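Local coordinates for protein 3-dehydroshikimate dehydratase (Pseudomonas putida, PDB 5HMQ) that converts 3-dehydroshikimate to protocatechuate in a metal-dependent N-terminal barrel domain, to which a dioxygenase-like C-terminal domain is fused, at residues E299-A304 against H522-D527; P362-T367 against D444-A449. One frame throughout, in Å; residues are numbered along the deposited sequence.

In the fold
Both contacts lie in the dioxygenase-like C-terminal half, where two mixed sheets from consecutive VOC modules pack against each other. Each joins the sheet of the first module, through neighbouring strands 295-304 and 363-371, to that of the second, through neighbouring strands 520-528 and 440-450; their centres are about 5 Å apart. Both are buried, though Leu364 in contact 2 is partly exposed. Contact 1 is purely hydrocarbon, a methyl of isoleucine against a leucine methyl and a phenyl edge, whereas contact 2 brings in a selenium atom and a threonine hydroxyl. In each, the second-module strand turns a histidine to the other side of its sheet, where His523 and His445 hold one magnesium ion.

Contact 1 of 2, residues E299-A304 against H522-D527; sequences EFLEFA and HHIAFD. With MG (magnesium ion), chain L.
The terminal methyl of Ile524 touches the ends of two side chains of strand 295-304. Its CD1 lies 3.6 Å from Phe303 CZ, at the edge of the phenyl ring and in its plane, so the far end of the ring rather than a face makes the touch. Leu301 comes tip to tip with the same isoleucine, its CD1 3.9 Å from Ile524 CD1. With Ile524 CG1 anti to the carbonyl carbon (chi1 -56°) and the chain then nearly extended, CD1 reaches out to meet Leu301 partway across the 10.1 Å between the CA atoms of Leu301 and Ile524.

Behind this apolar layer, a classic beta bulge sets His522 and His523 facing Ala447, and both rings leave the strand on the side away from Leu301. His523 NE2 binds the magnesium ion at 2.4 Å, with water 2 directly opposite across the metal. The other ring nitrogen, His523 ND1, donates a nearly straight bond (169°) to His522 ND1 at 3.0 Å, which, with the metal bond, should limit the rotation of the imidazole; Phe599 stacks on that ring.

Strand 295-304 runs between strands 363-371 and 341-346, and Phe303 also meets Phe598. Strand 520-528 lies between 440-450 and 599-606, which supply the other protein ligands of the metal, His445 and Glu601 respectively; Ile524 packs on Phe600 of the latter strand.

Contact 2 of 2, residues P362-T367 against D444-A449; sequences PSLCAT and DHMALA. With MG (magnesium ion), chain L.
Asp444 OD2 is gripped twice: it accepts a bond from His445 ND1 at 2.6 Å through its anti lone pair, and it forms a salt bridge with Arg605. The bond lies close to the imidazole plane and probably helps to orient the ring, whose other nitrogen, His445 NE2, binds the magnesium ion at 2.2 Å. In this glyoxalase-type (VOC) module, His445, His523 and Glu601 form a two-histidine, one-carboxylate facial triad, as in 4-hydroxyphenylpyruvate dioxygenases, and three waters complete six-fold coordination, with water 3 opposite His445. The domain nevertheless lacks that dioxygenase activity. Through the second contact of the carboxylate, Arg605 probably helps to position the histidine from the second shell.

On the other side of the strand, Met446, built as selenomethionine, crosses to strand 363-371. Its chain runs extended through chi1 and chi2, then turns about the CG-SE bond (chi3 61°), which sends the methyl CE toward Thr367. Leu364 meets it tip to tip: Leu364 CD2 is 3.7 Å from Met446 SE and equally near the methyl CE. Leu364 also packs on Leu301 and Val521, which ties this junction to both sheets. A classic beta bulge follows it, with Cys365 and Ala366 both facing Glu302. Beyond the bulge, Thr367 slides past the bent end of Met446 in the opposite direction, bringing its hydroxyl oxygen OG1 to 3.8 Å from Met446 CE.

Contact 1 of 2, residues E299-A304 against H522-D527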
loop_
_atom_site.group_PDB
_atom_site.type_symbol
_atom_site.label_atom_id
_atom_site.label_comp_id
_atom_site.label_asym_id
_atom_site.label_seq_id
_atom_site.Cartn_x
_atom_site.Cartn_y
_atom_site.Cartn_z
ATOM N N GLU C 299 13.943 -25.967 -11.018
ATOM C CA GLU C 299 15.134 -26.755 -10.718
ATOM C C GLU C 299 15.216 -27.086 -9.233
ATOM O O GLU C 299 15.377 -28.253 -8.858
ATOM C CB GLU C 299 16.391 -26.020 -11.180
ATOM C CG GLU C 299 17.674 -26.765 -10.848
ATOM C CD GLU C 299 17.667 -28.199 -11.343
ATOM O OE1 GLU C 299 17.332 -28.428 -12.524
ATOM O OE2 GLU C 299 17.987 -29.101 -10.543
ATOM N N PHE C 300 15.115 -26.076 -8.372
ATOM C CA PHE C 300 15.019 -26.341 -6.944
ATOM C C PHE C 300 14.367 -25.162 -6.238
ATOM O O PHE C 300 14.321 -24.043 -6.757
ATOM C CB PHE C 300 16.389 -26.664 -6.319
ATOM C CG PHE C 300 17.399 -25.545 -6.399
ATOM C CD1 PHE C 300 17.341 -24.462 -5.532
ATOM C CD2 PHE C 300 18.442 -25.607 -7.310
ATOM C CE1 PHE C 300 18.279 -23.448 -5.601
ATOM C CE2 PHE C 300 19.386 -24.600 -7.378
ATOM C CZ PHE C 300 19.303 -23.517 -6.526
ATOM N N LEU C 301 13.850 -25.444 -5.047
ATOM C CA LEU C 301 13.366 -24.433 -4.122
ATOM C C LEU C 301 14.396 -24.249 -3.018
ATOM O O LEU C 301 14.960 -25.226 -2.516
ATOM C CB LEU C 301 12.019 -24.841 -3.518
ATOM C CG LEU C 301 10.856 -25.110 -4.477
ATOM C CD1 LEU C 301 9.611 -25.517 -3.703
ATOM C CD2 LEU C 301 10.568 -23.889 -5.334
ATOM N N GLU C 302 14.662 -22.995 -2.662
ATOM C CA GLU C 302 15.598 -22.661 -1.594
ATOM C C GLU C 302 14.832 -22.002 -0.453
ATOM O O GLU C 302 14.224 -20.944 -0.639
ATOM C CB GLU C 302 16.712 -21.742 -2.095
ATOM C CG GLU C 302 17.764 -21.430 -1.037
ATOM C CD GLU C 302 18.842 -20.476 -1.524
ATOM O OE1 GLU C 302 18.784 -20.049 -2.697
ATOM O OE2 GLU C 302 19.749 -20.150 -0.728
ATOM N N PHE C 303 14.861 -22.630 0.718
ATOM C CA PHE C 303 14.185 -22.115 1.899
ATOM C C PHE C 303 15.193 -21.510 2.865
ATOM O O PHE C 303 16.275 -22.064 3.081
ATOM C CB PHE C 303 13.390 -23.214 2.611
ATOM C CG PHE C 303 12.098 -23.570 1.934
ATOM C CD1 PHE C 303 12.057 -24.544 0.948
ATOM C CD2 PHE C 303 10.919 -22.935 2.292
ATOM C CE1 PHE C 303 10.862 -24.873 0.330
ATOM C CE2 PHE C 303 9.723 -23.259 1.680
ATOM C CZ PHE C 303 9.693 -24.229 0.697
ATOM N N ALA C 304 14.827 -20.370 3.447
ATOM C CA ALA C 304 15.643 -19.703 4.450
ATOM C C ALA C 304 15.152 -20.125 5.827
ATOM O O ALA C 304 13.994 -19.878 6.179
ATOM C CB ALA C 304 15.574 -18.184 4.295
ATOM N N HIS C 522 2.248 -19.142 -0.555
ATOM C CA HIS C 522 0.942 -19.555 -0.064
ATOM C C HIS C 522 0.893 -21.069 0.102
ATOM O O HIS C 522 0.566 -21.570 1.183
ATOM C CB HIS C 522 -0.154 -19.067 -1.013
ATOM C CG HIS C 522 -1.542 -19.307 -0.508
ATOM N ND1 HIS C 522 -2.338 -20.331 -0.973
ATOM C CD2 HIS C 522 -2.277 -18.653 0.422
ATOM C CE1 HIS C 522 -3.504 -20.298 -0.353
ATOM N NE2 HIS C 522 -3.492 -19.289 0.500
ATOM N N HIS C 523 1.226 -21.811 -0.955
ATOM C CA HIS C 523 1.343 -23.260 -0.863
ATOM C C HIS C 523 2.120 -23.782 -2.060
ATOM O O HIS C 523 2.237 -23.116 -3.092
ATOM C CB HIS C 523 -0.030 -23.941 -0.775
ATOM C CG HIS C 523 -0.813 -23.914 -2.051
ATOM N ND1 HIS C 523 -1.688 -22.898 -2.367
ATOM C CD2 HIS C 523 -0.874 -24.796 -3.078
ATOM C CE1 HIS C 523 -2.243 -23.147 -3.540
ATOM N NE2 HIS C 523 -1.766 -24.293 -3.992
ATOM N N ILE C 524 2.652 -24.991 -1.902
ATOM C CA ILE C 524 3.404 -25.685 -2.941
ATOM C C ILE C 524 2.689 -26.996 -3.232
ATOM O O ILE C 524 2.348 -27.741 -2.305
ATOM C CB ILE C 524 4.864 -25.930 -2.521
ATOM C CG1 ILE C 524 5.534 -24.609 -2.135
ATOM C CG2 ILE C 524 5.637 -26.615 -3.637
ATOM C CD1 ILE C 524 6.681 -24.769 -1.165
ATOM N N ALA C 525 2.461 -27.276 -4.511
ATOM C CA ALA C 525 1.666 -28.420 -4.931
ATOM C C ALA C 525 2.531 -29.406 -5.703
ATOM O O ALA C 525 3.182 -29.032 -6.686
ATOM C CB ALA C 525 0.481 -27.977 -5.788
ATOM N N PHE C 526 2.532 -30.657 -5.254
ATOM C CA PHE C 526 3.219 -31.746 -5.931
ATOM C C PHE C 526 2.194 -32.696 -6.539
ATOM O O PHE C 526 1.122 -32.915 -5.965
ATOM C CB PHE C 526 4.125 -32.512 -4.964
ATOM C CG PHE C 526 4.967 -31.628 -4.087
ATOM C CD1 PHE C 526 6.028 -30.910 -4.614
ATOM C CD2 PHE C 526 4.709 -31.533 -2.729
ATOM C CE1 PHE C 526 6.807 -30.103 -3.807
ATOM C CE2 PHE C 526 5.486 -30.730 -1.915
ATOM C CZ PHE C 526 6.535 -30.014 -2.454
ATOM N N ASP C 527 2.522 -33.264 -7.693
ATOM C CA ASP C 527 1.636 -34.219 -8.339
ATOM C C ASP C 527 2.142 -35.641 -8.119
ATOM O O ASP C 527 3.288 -35.867 -7.721
ATOM C CB ASP C 527 1.493 -33.916 -9.839
ATOM C CG ASP C 527 2.761 -34.206 -10.635
ATOM O OD1 ASP C 527 3.848 -34.348 -10.035
ATOM O OD2 ASP C 527 2.666 -34.278 -11.880
HETATM MG MG MG L . -3.242 -25.441 -5.459
HETATM O O HOH W 1 -3.888 -23.433 -6.545
HETATM O O HOH W 2 -4.562 -26.599 -6.559
HETATM O O HOH W 3 -4.837 -25.016 -4.209
#

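Contact 2 of 2, residues P362-T367 against D444-A449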
loop_
_atom_site.group_PDB
_atom_site.type_symbol
_atom_site.label_atom_id
_atom_site.label_comp_id
_atom_site.label_asym_id
_atom_site.label_seq_id
_atom_site.Cartn_x
_atom_site.Cartn_y
_atom_site.Cartn_z
ATOM N N PRO C 362 10.798 -18.523 8.516
ATOM C CA PRO C 362 10.938 -19.625 7.551
ATOM C C PRO C 362 10.137 -19.327 6.294
ATOM O O PRO C 362 8.924 -19.116 6.345
ATOM C CB PRO C 362 10.392 -20.839 8.311
ATOM C CG PRO C 362 9.523 -20.271 9.377
ATOM C CD PRO C 362 10.097 -18.937 9.743
ATOM N N SER C 363 10.825 -19.312 5.158
ATOM C CA SER C 363 10.232 -18.776 3.941
ATOM C C SER C 363 11.029 -19.245 2.735
ATOM O O SER C 363 12.153 -19.739 2.856
ATOM C CB SER C 363 10.187 -17.247 3.989
ATOM O OG SER C 363 11.471 -16.727 4.289
ATOM N N LEU C 364 10.429 -19.074 1.560
ATOM C CA LEU C 364 11.115 -19.338 0.302
ATOM C C LEU C 364 11.915 -18.100 -0.080
ATOM O O LEU C 364 11.341 -17.060 -0.420
ATOM C CB LEU C 364 10.119 -19.701 -0.794
ATOM C CG LEU C 364 10.727 -20.102 -2.139
ATOM C CD1 LEU C 364 11.389 -21.465 -2.037
ATOM C CD2 LEU C 364 9.676 -20.097 -3.235
ATOM N N CYS C 365 13.238 -18.203 -0.016
ATOM C CA CYS C 365 14.097 -17.075 -0.335
ATOM C C CYS C 365 14.574 -17.084 -1.779
ATOM O O CYS C 365 15.107 -16.070 -2.241
ATOM C CB CYS C 365 15.308 -17.042 0.604
ATOM S SG CYS C 365 16.437 -18.439 0.439
ATOM N N ALA C 366 14.407 -18.190 -2.500
ATOM C CA ALA C 366 14.835 -18.236 -3.890
ATOM C C ALA C 366 14.210 -19.433 -4.587
ATOM O O ALA C 366 13.867 -20.435 -3.952
ATOM C CB ALA C 366 16.360 -18.298 -4.003
ATOM N N THR C 367 14.071 -19.311 -5.905
ATOM C CA THR C 367 13.618 -20.394 -6.765
ATOM C C THR C 367 14.542 -20.477 -7.965
ATOM O O THR C 367 14.752 -19.475 -8.660
ATOM C CB THR C 367 12.177 -20.184 -7.239
ATOM O OG1 THR C 367 11.299 -20.159 -6.108
ATOM C CG2 THR C 367 11.756 -21.304 -8.178
ATOM N N ASP C 444 3.883 -29.008 -9.447
ATOM C CA ASP C 444 2.861 -28.685 -10.431
ATOM C C ASP C 444 2.545 -27.195 -10.449
ATOM O O ASP C 444 2.446 -26.593 -11.523
ATOM C CB ASP C 444 1.591 -29.490 -10.157
ATOM C CG ASP C 444 0.459 -29.111 -11.086
ATOM O OD1 ASP C 444 0.381 -29.675 -12.196
ATOM O OD2 ASP C 444 -0.356 -28.244 -10.704
ATOM N N HIS C 445 2.378 -26.590 -9.276
ATOM C CA HIS C 445 2.161 -25.154 -9.201
ATOM C C HIS C 445 2.550 -24.669 -7.814
ATOM O O HIS C 445 2.651 -25.451 -6.864
ATOM C CB HIS C 445 0.709 -24.772 -9.526
ATOM C CG HIS C 445 -0.304 -25.352 -8.590
ATOM N ND1 HIS C 445 -1.002 -26.507 -8.870
ATOM C CD2 HIS C 445 -0.755 -24.924 -7.386
ATOM C CE1 HIS C 445 -1.833 -26.769 -7.878
ATOM N NE2 HIS C 445 -1.701 -25.825 -6.964
HETATM N N MSE C 446 2.776 -23.365 -7.718
HETATM C CA MSE C 446 3.138 -22.745 -6.457
HETATM C C MSE C 446 2.457 -21.389 -6.339
HETATM O O MSE C 446 2.619 -20.521 -7.199
HETATM C CB MSE C 446 4.654 -22.606 -6.339
HETATM C CG MSE C 446 5.117 -22.101 -4.987
HETATM SE SE MSE C 446 7.049 -22.230 -4.747
HETATM C CE MSE C 446 7.616 -21.063 -6.210
ATOM N N ALA C 447 1.683 -21.221 -5.272
ATOM C CA ALA C 447 0.885 -20.022 -5.066
ATOM C C ALA C 447 1.625 -19.030 -4.180
ATOM O O ALA C 447 2.313 -19.420 -3.232
ATOM C CB ALA C 447 -0.469 -20.365 -4.440
ATOM N N LEU C 448 1.480 -17.747 -4.500
ATOM C CA LEU C 448 2.026 -16.676 -3.682
ATOM C C LEU C 448 0.890 -15.885 -3.047
ATOM O O LEU C 448 -0.149 -15.658 -3.675
ATOM C CB LEU C 448 2.902 -15.737 -4.518
ATOM C CG LEU C 448 4.030 -16.344 -5.348
ATOM C CD1 LEU C 448 4.828 -15.232 -6.040
ATOM C CD2 LEU C 448 4.928 -17.269 -4.518
ATOM N N ALA C 449 1.092 -15.473 -1.801
ATOM C CA ALA C 449 0.205 -14.533 -1.131
ATOM C C ALA C 449 0.898 -13.181 -1.116
ATOM O O ALA C 449 1.964 -13.038 -0.511
ATOM C CB ALA C 449 -0.134 -14.999 0.284
HETATM MG MG MG L . -3.242 -25.441 -5.459
HETATM O O HOH W 1 -3.888 -23.433 -6.545
HETATM O O HOH W 2 -4.562 -26.599 -6.559
HETATM O O HOH W 3 -4.837 -25.016 -4.209
#